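Local coordinates for glycolipid-binding domain-containing protein (Pseudomonas aeruginosa, PDB 2H1T) that is of unknown function but belongs to a putative glycolipid-binding family and may take part in glycolipid metabolism, at the interface of chains A and B. Residues are numbered along the deposited sequence; one frame, centred on the assembly and turned at random. Chains: chain A/B, Hypothetical protein.

The four contacts fall into two clusters of one two-fold symmetric interface. Contacts 1 and 3 have C-alpha centres about 8 Å apart, share A:Arg6, A:Leu7 and B:Leu24, and follow one another along strand 6-12 of chain A paired with strand 21-26 of chain B. Contacts 2 and 4, about 7 Å apart, share A:Ser19, A:Ser20 and B:Pro45. Contact 1 lies about 24 Å from contacts 2 and 4, and contact 3 lies 29 to 30 Å from them. Each has a twin with the chains exchanged, so strands 6-12 and 21-26 pair twice; the structure alone does not show whether this dimer exists outside the crystal.

Contact 1: the interface of chains A and B. Residues chain A 6-10; chain B 22-24, 110, 177.
CG of A:Tyr8 is turned beside its backbone N (chi1 -64°), which places the ring where the methyl CD2 of B:Leu177 lies over it. The same turn in A:Trp10 (chi1 -64°) brings its six-membered ring to B:Phe110 and B:Leu24. The motif is an antiparallel beta pairing between chains, in a protein of the putative glycolipid-binding family: strand 6-12 of chain A runs against strand 21-26 of chain B. A:Tyr8 N gives to B:Leu24 O at 2.8 Å. B:Leu24 N returns a bond to A:Tyr8 O at 2.7 Å. A:Trp10 and B:Glu22 exchange a second pair of backbone bonds, with A:Thr9 and B:Ala23 facing each other between the two pairs. B:Leu177 CD2 is 3.8 Å from the centroid of the A:Tyr8 ring, a CH-pi contact in which the leucine branch stands roughly perpendicular to the tyrosine. A:Trp10 presents the far rim of its indole: CH2 meets B:Phe110 CB at 3.8 Å. The adjoining CZ3 meets B:Leu24 CB at 3.9 Å. The extended B:Glu22 runs alongside the indole, its carboxylate carbon CD near A:Trp10 CE3 and its plane turned 59° from the ring. Within chain B, B:Leu24 CD1 sits over the rim of one face of the B:Phe110 ring, next to the CB that the indole touches. On the other side of the strand, A:Leu7 CD1 touches B:Ala23 CB at 4.1 Å.

Contact 2: the interface of chains A and B. Residues chain A 18-20, 38, 40, 106-107; chain B 14-16, 18, 45.
B:Trp14 O is gripped from opposite faces of its carbonyl plane. The hydroxyl A:Ser19 OG donates to it across the interface at 2.5 Å, and B:Arg15 NH1 donates from its own chain. B:Trp14 O lies in the guanidinium plane, but neither donor is in the carbonyl plane: NH1 is 45° out of it and the hydroxyl 33°. A:Ser19 OG is anti to its backbone N (chi1 -154°), a turn that also sets it above one face of the B:Trp14 indole, toward the rim. The opposite face receives A:Trp106, whose CZ2 stands 3.9 Å above the plane, over the ring centre; the indole is thus sandwiched between a hydroxyl and an aromatic ring. At its far end, B:Trp14 CH2 meets A:Pro38 CD at 3.7 Å, tip to tip. The neighbouring CZ3 packs on A:Glu40 CG at 3.8 Å. A:Glu40 also probably steadies the rotation of A:Trp106: its OE2 accepts from A:Trp106 NE1 at 2.8 Å through the syn lone pair, in the ring plane. A:Pro107, after a cis peptide, covers a face of A:Trp106 with CB and touches B:Trp14 CZ2. Next to the pocket, A:Ser18 N bonds to B:Ser16 O at 2.7 Å, and B:Ser16 N bonds to A:Ser18 O. This short antiparallel bridge joins strand 16-18 of each chain, while B:Trp14 reaches from the preceding loop to the end regions of strands 30-38 and 102-106 of chain A.

Contact 3: the interface of chains A and B. Residues chain A 4-7; chain B 24-27.
A:Asp5 and B:Arg25 meet across the chains as a salt bridge, B:Arg25 NE lying 3.3 Å from A:Asp5 OD1. The carboxylate lies over the face of the guanidinium, the planes only 14° apart, and B:Arg25 NH2 is equally near OD1. Bends at chi2 and chi3 fold B:Arg25 back toward chain A, carrying the guanidinium past A:Asp5 to A:Leu7, where B:Arg25 NH2 stands 3.6 Å from A:Leu7 CB. A:Asp5 has CG between its backbone N and carbonyl carbon (chi1 62°), a turn that directs its carboxylate toward the arginine. Beside this pair the closely joined part of the contact is backbone: A:Arg6 N donates to B:Leu26 O at 3.0 Å on a lone pair. B:Leu26 N donates in return to A:Arg6 O at 2.9 Å, tilted from the carbonyl plane. These bonds continue the antiparallel ladder between strand 6-12 of chain A and strand 21-26 of chain B. Toward the start of chain A the contact is looser and rests on the methylene CG of B:Glu27. A:Asp5 CB packs against B:Glu27 CG at 3.6 Å. The backbone A:Arg4 O lies at the same distance, 3.6 Å, from B:Glu27 CG. Two acids come near here; if both are ionised, the neighbouring arginine may ease their repulsion. The carboxylate oxygens A:Asp5 OD2 and B:Glu27 OE2 stand 4.2 Å apart.

Contact 4: the interface of chains A and B. Residues chain A 19-21, 36-37; chain B 10-11, 44-45, 70.
A:Trp21 leaves its strand with CG anti to the backbone N (chi1 159°) and meets B:Pro45 at its root and B:Glu70 along its five-membered ring. Its CB touches B:Pro45 CD at 3.7 Å. Farther out, CD1 meets B:Glu70 CB at 3.5 Å. The next atom, NE1, passes the same B:Glu70 CB at 3.8 Å. At the far rim of the indole, CZ3 lies in plane at the edge of the guanidinium of A:Arg36, a neighbour from its own chain. B:Glu70 offers A:Trp21 its aliphatic part: its chain bends at chi2 (-81°), and its carboxylate plane is turned well away from the indole. B:Pro45 is wedged among several chain A groups. Its CG lies 3.6 Å from A:Arg36 CB and also meets A:Arg36 O, while CD faces A:Ser19 O. The neighbouring methyl B:Leu44 CD2 adds a contact to A:Ser20 O at 3.6 Å. Direct contact is thus mainly apolar. A polar link runs through water 1, which lies 2.7 Å from the hydroxyl A:Ser20 OG. The same water 1 reaches B:Trp10 O at 3.0 Å. A:Trp21 and B:Ala11 form an antiparallel bridge where strand 21-26 of chain A meets strand 6-12 of chain B, and B:Pro45 at the start of strand 45-54 packs against strand 30-38 of chain A.

Contact 1: the interface of chains A and B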
# COMPACT_ATOMS: atom_id res chain seq x y z
N ARG A 6 -22.46 0.94 2.76
CA ARG A 6 -22.30 0.96 1.35
C ARG A 6 -20.85 1.26 1.05
O ARG A 6 -20.29 2.17 1.65
CB ARG A 6 -23.25 2.00 0.75
CG ARG A 6 -23.15 2.08 -0.75
CD ARG A 6 -24.33 2.84 -1.41
NE ARG A 6 -23.89 3.38 -2.71
CZ ARG A 6 -24.63 4.10 -3.54
NH1 ARG A 6 -25.88 4.43 -3.24
NH2 ARG A 6 -24.10 4.54 -4.67
N LEU A 7 -20.25 0.49 0.13
CA LEU A 7 -18.85 0.67 -0.27
C LEU A 7 -18.68 1.74 -1.38
O LEU A 7 -19.40 1.74 -2.37
CB LEU A 7 -18.27 -0.64 -0.78
CG LEU A 7 -16.83 -0.54 -1.31
CD1 LEU A 7 -15.73 -0.21 -0.24
CD2 LEU A 7 -16.39 -1.85 -2.07
N TYR A 8 -17.71 2.64 -1.18
CA TYR A 8 -17.27 3.63 -2.17
C TYR A 8 -15.78 3.49 -2.27
O TYR A 8 -15.07 3.42 -1.25
CB TYR A 8 -17.57 5.07 -1.73
CG TYR A 8 -19.01 5.37 -1.60
CD1 TYR A 8 -19.70 4.99 -0.47
CD2 TYR A 8 -19.69 5.99 -2.63
CE1 TYR A 8 -21.00 5.25 -0.33
CE2 TYR A 8 -21.05 6.23 -2.54
CZ TYR A 8 -21.71 5.90 -1.37
OH TYR A 8 -23.07 6.13 -1.23
N THR A 9 -15.29 3.48 -3.50
CA THR A 9 -13.91 3.29 -3.82
C THR A 9 -13.47 4.45 -4.73
O THR A 9 -14.19 4.81 -5.69
CB THR A 9 -13.74 1.91 -4.56
OG1 THR A 9 -14.22 0.81 -3.75
CG2 THR A 9 -12.32 1.67 -4.93
N TRP A 10 -12.32 5.05 -4.42
CA TRP A 10 -11.74 6.09 -5.27
C TRP A 10 -10.32 5.73 -5.65
O TRP A 10 -9.53 5.28 -4.81
CB TRP A 10 -11.75 7.45 -4.60
CG TRP A 10 -13.08 8.05 -4.31
CD1 TRP A 10 -13.86 8.81 -5.15
CD2 TRP A 10 -13.74 8.02 -3.07
NE1 TRP A 10 -15.02 9.21 -4.49
CE2 TRP A 10 -14.95 8.73 -3.20
CE3 TRP A 10 -13.45 7.40 -1.85
CZ2 TRP A 10 -15.86 8.86 -2.15
CZ3 TRP A 10 -14.36 7.53 -0.81
CH2 TRP A 10 -15.54 8.25 -0.96
N GLU B 22 -8.51 4.07 -2.32
CA GLU B 22 -9.32 4.18 -1.11
C GLU B 22 -10.62 3.41 -1.24
O GLU B 22 -11.38 3.54 -2.24
CB GLU B 22 -9.61 5.65 -0.79
CG GLU B 22 -10.46 5.78 0.46
CD GLU B 22 -10.60 7.20 1.00
OE1 GLU B 22 -10.35 8.18 0.27
OE2 GLU B 22 -10.95 7.31 2.22
N ALA B 23 -10.87 2.58 -0.22
CA ALA B 23 -12.07 1.77 -0.11
C ALA B 23 -12.76 2.14 1.21
O ALA B 23 -12.26 1.78 2.30
CB ALA B 23 -11.69 0.35 -0.11
N LEU B 24 -13.91 2.80 1.10
CA LEU B 24 -14.63 3.37 2.22
C LEU B 24 -15.99 2.72 2.37
O LEU B 24 -16.69 2.45 1.37
CB LEU B 24 -14.78 4.88 2.04
CG LEU B 24 -15.57 5.62 3.15
CD1 LEU B 24 -14.95 6.97 3.40
CD2 LEU B 24 -17.08 5.77 2.88
N PHE B 110 -13.32 11.95 0.05
CA PHE B 110 -14.46 11.71 0.87
C PHE B 110 -14.83 12.97 1.66
O PHE B 110 -15.98 13.28 1.81
CB PHE B 110 -14.29 10.50 1.83
CG PHE B 110 -15.40 10.39 2.87
CD1 PHE B 110 -16.73 10.27 2.47
CD2 PHE B 110 -15.12 10.44 4.23
CE1 PHE B 110 -17.77 10.16 3.42
CE2 PHE B 110 -16.14 10.31 5.18
CZ PHE B 110 -17.50 10.17 4.75
N LEU B 177 -21.48 12.72 -2.28
CA LEU B 177 -20.25 11.97 -2.42
C LEU B 177 -19.65 12.24 -3.79
O LEU B 177 -20.32 12.16 -4.80
CB LEU B 177 -20.44 10.48 -2.15
CG LEU B 177 -20.37 10.30 -0.61
CD1 LEU B 177 -21.73 10.48 -0.04
CD2 LEU B 177 -19.69 9.07 -0.11

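Contact 2: the interface of chains A and B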
# COMPACT_ATOMS: atom_id res chain seq x y z
N SER A 18 6.99 5.76 -6.89
CA SER A 18 7.02 4.94 -5.70
C SER A 18 7.57 3.54 -5.94
O SER A 18 7.90 3.19 -7.08
CB SER A 18 5.67 4.95 -5.01
OG SER A 18 4.79 3.95 -5.53
N SER A 19 7.71 2.77 -4.86
CA SER A 19 8.41 1.47 -4.88
C SER A 19 7.83 0.54 -3.82
O SER A 19 6.77 0.82 -3.19
CB SER A 19 9.93 1.69 -4.66
OG SER A 19 10.77 0.67 -5.22
N SER A 20 8.55 -0.53 -3.58
CA SER A 20 8.17 -1.53 -2.62
C SER A 20 8.72 -1.28 -1.23
O SER A 20 9.76 -0.66 -1.03
CB SER A 20 8.63 -2.90 -3.09
OG SER A 20 9.99 -2.89 -3.45
N PRO A 38 3.54 -0.64 -5.72
CA PRO A 38 2.66 -0.18 -6.78
C PRO A 38 2.57 -1.20 -7.90
O PRO A 38 3.58 -1.82 -8.24
CB PRO A 38 3.36 1.08 -7.27
CG PRO A 38 4.83 0.78 -7.06
CD PRO A 38 4.89 -0.07 -5.84
N GLU A 40 2.67 -1.79 -11.51
CA GLU A 40 3.49 -1.07 -12.46
C GLU A 40 2.75 -0.76 -13.77
O GLU A 40 3.26 -0.01 -14.60
CB GLU A 40 4.79 -1.85 -12.71
CG GLU A 40 5.66 -2.06 -11.43
CD GLU A 40 6.56 -3.31 -11.49
OE1 GLU A 40 7.45 -3.33 -12.38
OE2 GLU A 40 6.39 -4.26 -10.64
N TRP A 106 8.65 -11.69 -7.24
CA TRP A 106 8.89 -10.25 -7.53
C TRP A 106 7.73 -9.49 -6.90
O TRP A 106 6.58 -9.90 -7.04
CB TRP A 106 8.92 -9.95 -9.06
CG TRP A 106 8.83 -8.48 -9.35
CD1 TRP A 106 7.70 -7.73 -9.65
CD2 TRP A 106 9.92 -7.54 -9.32
NE1 TRP A 106 8.04 -6.39 -9.77
CE2 TRP A 106 9.39 -6.25 -9.59
CE3 TRP A 106 11.28 -7.66 -9.05
CZ2 TRP A 106 10.18 -5.11 -9.62
CZ3 TRP A 106 12.08 -6.51 -9.09
CH2 TRP A 106 11.52 -5.26 -9.37
N PRO A 107 8.01 -8.36 -6.26
CA PRO A 107 9.31 -7.76 -5.98
C PRO A 107 9.84 -8.07 -4.60
O PRO A 107 9.50 -7.38 -3.62
CB PRO A 107 9.00 -6.27 -6.11
CG PRO A 107 7.61 -6.13 -5.67
CD PRO A 107 6.91 -7.42 -5.93
N TRP B 14 13.99 0.78 -7.31
CA TRP B 14 13.26 1.01 -8.53
C TRP B 14 12.09 1.95 -8.23
O TRP B 14 11.67 2.08 -7.08
CB TRP B 14 12.76 -0.34 -9.10
CG TRP B 14 11.81 -1.13 -8.16
CD1 TRP B 14 12.19 -1.93 -7.13
CD2 TRP B 14 10.36 -1.19 -8.20
NE1 TRP B 14 11.08 -2.47 -6.52
CE2 TRP B 14 9.95 -2.04 -7.16
CE3 TRP B 14 9.38 -0.59 -9.01
CZ2 TRP B 14 8.61 -2.33 -6.91
CZ3 TRP B 14 8.04 -0.90 -8.77
CH2 TRP B 14 7.67 -1.74 -7.71
N ARG B 15 11.59 2.62 -9.26
CA ARG B 15 10.51 3.57 -9.09
C ARG B 15 9.54 3.38 -10.23
O ARG B 15 9.93 3.04 -11.36
CB ARG B 15 11.01 5.02 -9.02
CG ARG B 15 11.72 5.45 -7.71
CD ARG B 15 10.82 5.26 -6.54
NE ARG B 15 11.33 5.72 -5.26
CZ ARG B 15 12.06 5.00 -4.41
NH1 ARG B 15 12.47 3.77 -4.71
NH2 ARG B 15 12.42 5.52 -3.25
N SER B 16 8.26 3.56 -9.91
CA SER B 16 7.19 3.51 -10.88
C SER B 16 6.15 4.51 -10.38
O SER B 16 5.97 4.63 -9.15
CB SER B 16 6.66 2.08 -10.93
OG SER B 16 5.77 1.87 -11.98
N SER B 18 2.84 6.18 -9.11
CA SER B 18 1.72 5.59 -8.41
C SER B 18 0.83 6.62 -7.72
O SER B 18 1.13 7.79 -7.70
CB SER B 18 2.19 4.48 -7.44
OG SER B 18 2.73 4.96 -6.21
N PRO B 45 5.44 3.15 0.18
CA PRO B 45 4.01 3.11 0.44
C PRO B 45 3.59 3.20 1.93
O PRO B 45 4.33 2.89 2.85
CB PRO B 45 3.58 1.79 -0.18
CG PRO B 45 4.79 0.94 -0.20
CD PRO B 45 6.00 1.79 -0.01

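Contact 3: the interface of chains A and B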
# COMPACT_ATOMS: atom_id res chain seq x y z
N ARG A 4 -26.29 -2.77 5.88
CA ARG A 4 -25.75 -1.90 6.97
C ARG A 4 -24.91 -0.73 6.45
O ARG A 4 -24.99 0.38 6.98
CB ARG A 4 -24.91 -2.71 7.98
CG ARG A 4 -25.73 -3.42 9.08
CD ARG A 4 -24.90 -4.50 9.79
NE ARG A 4 -25.71 -5.50 10.53
CZ ARG A 4 -25.37 -6.79 10.76
NH1 ARG A 4 -24.24 -7.35 10.28
NH2 ARG A 4 -26.21 -7.56 11.47
N ASP A 5 -24.08 -0.98 5.44
CA ASP A 5 -23.23 0.08 4.90
C ASP A 5 -23.14 -0.02 3.37
O ASP A 5 -23.71 -0.91 2.76
CB ASP A 5 -21.86 0.10 5.58
CG ASP A 5 -21.07 -1.19 5.39
OD1 ASP A 5 -21.32 -1.93 4.41
OD2 ASP A 5 -20.16 -1.43 6.22
N ARG A 6 -22.46 0.94 2.76
CA ARG A 6 -22.30 0.96 1.35
C ARG A 6 -20.85 1.26 1.05
O ARG A 6 -20.29 2.17 1.65
CB ARG A 6 -23.25 2.00 0.75
CG ARG A 6 -23.15 2.08 -0.75
CD ARG A 6 -24.33 2.84 -1.41
NE ARG A 6 -23.89 3.38 -2.71
CZ ARG A 6 -24.63 4.10 -3.54
NH1 ARG A 6 -25.88 4.43 -3.24
NH2 ARG A 6 -24.10 4.54 -4.67
N LEU A 7 -20.25 0.49 0.13
CA LEU A 7 -18.85 0.67 -0.27
C LEU A 7 -18.68 1.74 -1.38
O LEU A 7 -19.40 1.74 -2.37
CB LEU A 7 -18.27 -0.64 -0.78
CG LEU A 7 -16.83 -0.54 -1.31
CD1 LEU A 7 -15.73 -0.21 -0.24
CD2 LEU A 7 -16.39 -1.85 -2.07
N LEU B 24 -13.91 2.80 1.10
CA LEU B 24 -14.63 3.37 2.22
C LEU B 24 -15.99 2.72 2.37
O LEU B 24 -16.69 2.45 1.37
CB LEU B 24 -14.78 4.88 2.04
CG LEU B 24 -15.57 5.62 3.15
CD1 LEU B 24 -14.95 6.97 3.40
CD2 LEU B 24 -17.08 5.77 2.88
N ARG B 25 -16.33 2.43 3.63
CA ARG B 25 -17.64 1.88 3.99
C ARG B 25 -18.44 2.97 4.73
O ARG B 25 -18.00 3.47 5.75
CB ARG B 25 -17.47 0.65 4.87
CG ARG B 25 -16.54 -0.35 4.28
CD ARG B 25 -17.11 -1.73 4.27
NE ARG B 25 -18.22 -1.83 3.32
CZ ARG B 25 -18.48 -2.90 2.57
NH1 ARG B 25 -17.70 -3.98 2.60
NH2 ARG B 25 -19.53 -2.90 1.77
N LEU B 26 -19.60 3.33 4.19
CA LEU B 26 -20.35 4.44 4.67
C LEU B 26 -21.64 3.99 5.33
O LEU B 26 -22.38 3.17 4.77
CB LEU B 26 -20.73 5.37 3.50
CG LEU B 26 -21.55 6.62 3.86
CD1 LEU B 26 -20.74 7.53 4.75
CD2 LEU B 26 -21.93 7.38 2.59
N GLU B 27 -21.91 4.58 6.49
CA GLU B 27 -23.18 4.39 7.21
C GLU B 27 -23.86 5.75 7.42
O GLU B 27 -23.28 6.79 7.07
CB GLU B 27 -22.88 3.69 8.54
CG GLU B 27 -22.30 2.33 8.38
CD GLU B 27 -22.06 1.60 9.70
OE1 GLU B 27 -22.69 1.97 10.71
OE2 GLU B 27 -21.28 0.63 9.70

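Contact 4: the interface of chains A and B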
# COMPACT_ATOMS: atom_id res chain seq x y z
N SER A 19 7.71 2.77 -4.86
CA SER A 19 8.41 1.47 -4.88
C SER A 19 7.83 0.54 -3.82
O SER A 19 6.77 0.82 -3.19
CB SER A 19 9.93 1.69 -4.66
OG SER A 19 10.77 0.67 -5.22
N SER A 20 8.55 -0.53 -3.58
CA SER A 20 8.17 -1.53 -2.62
C SER A 20 8.72 -1.28 -1.23
O SER A 20 9.76 -0.66 -1.03
CB SER A 20 8.63 -2.90 -3.09
OG SER A 20 9.99 -2.89 -3.45
N TRP A 21 8.00 -1.79 -0.26
CA TRP A 21 8.47 -1.84 1.10
C TRP A 21 7.99 -3.19 1.60
O TRP A 21 6.78 -3.53 1.50
CB TRP A 21 7.89 -0.70 1.92
CG TRP A 21 7.93 -0.99 3.38
CD1 TRP A 21 8.87 -0.58 4.27
CD2 TRP A 21 7.04 -1.84 4.10
NE1 TRP A 21 8.60 -1.09 5.51
CE2 TRP A 21 7.46 -1.85 5.44
CE3 TRP A 21 5.91 -2.63 3.73
CZ2 TRP A 21 6.81 -2.61 6.43
CZ3 TRP A 21 5.26 -3.39 4.69
CH2 TRP A 21 5.70 -3.36 6.03
N ARG A 36 4.36 -4.17 0.40
CA ARG A 36 3.47 -3.16 -0.23
C ARG A 36 4.21 -2.55 -1.38
O ARG A 36 5.41 -2.27 -1.25
CB ARG A 36 3.09 -2.07 0.78
CG ARG A 36 2.35 -2.65 2.00
CD ARG A 36 1.98 -1.58 3.00
NE ARG A 36 2.11 -2.03 4.40
CZ ARG A 36 1.20 -1.88 5.36
NH1 ARG A 36 0.04 -1.33 5.11
NH2 ARG A 36 1.46 -2.29 6.59
N ALA A 37 3.51 -2.32 -2.50
CA ALA A 37 4.14 -1.92 -3.74
C ALA A 37 3.09 -1.43 -4.74
O ALA A 37 1.90 -1.69 -4.58
CB ALA A 37 4.94 -3.09 -4.36
N TRP B 10 13.18 -4.47 3.66
CA TRP B 10 13.79 -3.99 2.43
C TRP B 10 12.94 -2.90 1.80
O TRP B 10 11.71 -3.00 1.71
CB TRP B 10 13.99 -5.10 1.38
CG TRP B 10 14.92 -6.25 1.79
CD1 TRP B 10 16.24 -6.32 1.60
CD2 TRP B 10 14.53 -7.53 2.33
NE1 TRP B 10 16.73 -7.51 2.02
CE2 TRP B 10 15.71 -8.29 2.49
CE3 TRP B 10 13.30 -8.09 2.77
CZ2 TRP B 10 15.71 -9.62 3.03
CZ3 TRP B 10 13.29 -9.41 3.27
CH2 TRP B 10 14.51 -10.14 3.42
N ALA B 11 13.63 -1.84 1.39
CA ALA B 11 13.05 -0.79 0.53
C ALA B 11 13.48 -1.02 -0.92
O ALA B 11 14.61 -1.31 -1.19
CB ALA B 11 13.52 0.53 1.00
N LEU B 44 8.01 5.61 -0.73
CA LEU B 44 7.59 4.33 -0.14
C LEU B 44 6.10 4.33 0.23
O LEU B 44 5.57 5.36 0.64
CB LEU B 44 8.46 4.01 1.09
CG LEU B 44 9.95 3.87 0.74
CD1 LEU B 44 10.78 3.46 1.91
CD2 LEU B 44 10.17 2.85 -0.37
N PRO B 45 5.44 3.15 0.18
CA PRO B 45 4.01 3.11 0.44
C PRO B 45 3.59 3.20 1.93
O PRO B 45 4.33 2.89 2.85
CB PRO B 45 3.58 1.79 -0.18
CG PRO B 45 4.79 0.94 -0.20
CD PRO B 45 6.00 1.79 -0.01
N GLU B 70 7.01 2.84 6.56
CA GLU B 70 8.34 2.40 6.88
C GLU B 70 8.83 3.05 8.18
O GLU B 70 9.61 2.44 8.89
CB GLU B 70 9.30 2.63 5.69
CG GLU B 70 10.76 2.11 5.93
CD GLU B 70 11.60 3.08 6.75
OE1 GLU B 70 11.27 4.28 6.79
OE2 GLU B 70 12.60 2.65 7.36
O HOH W 1 11.04 -3.80 -1.11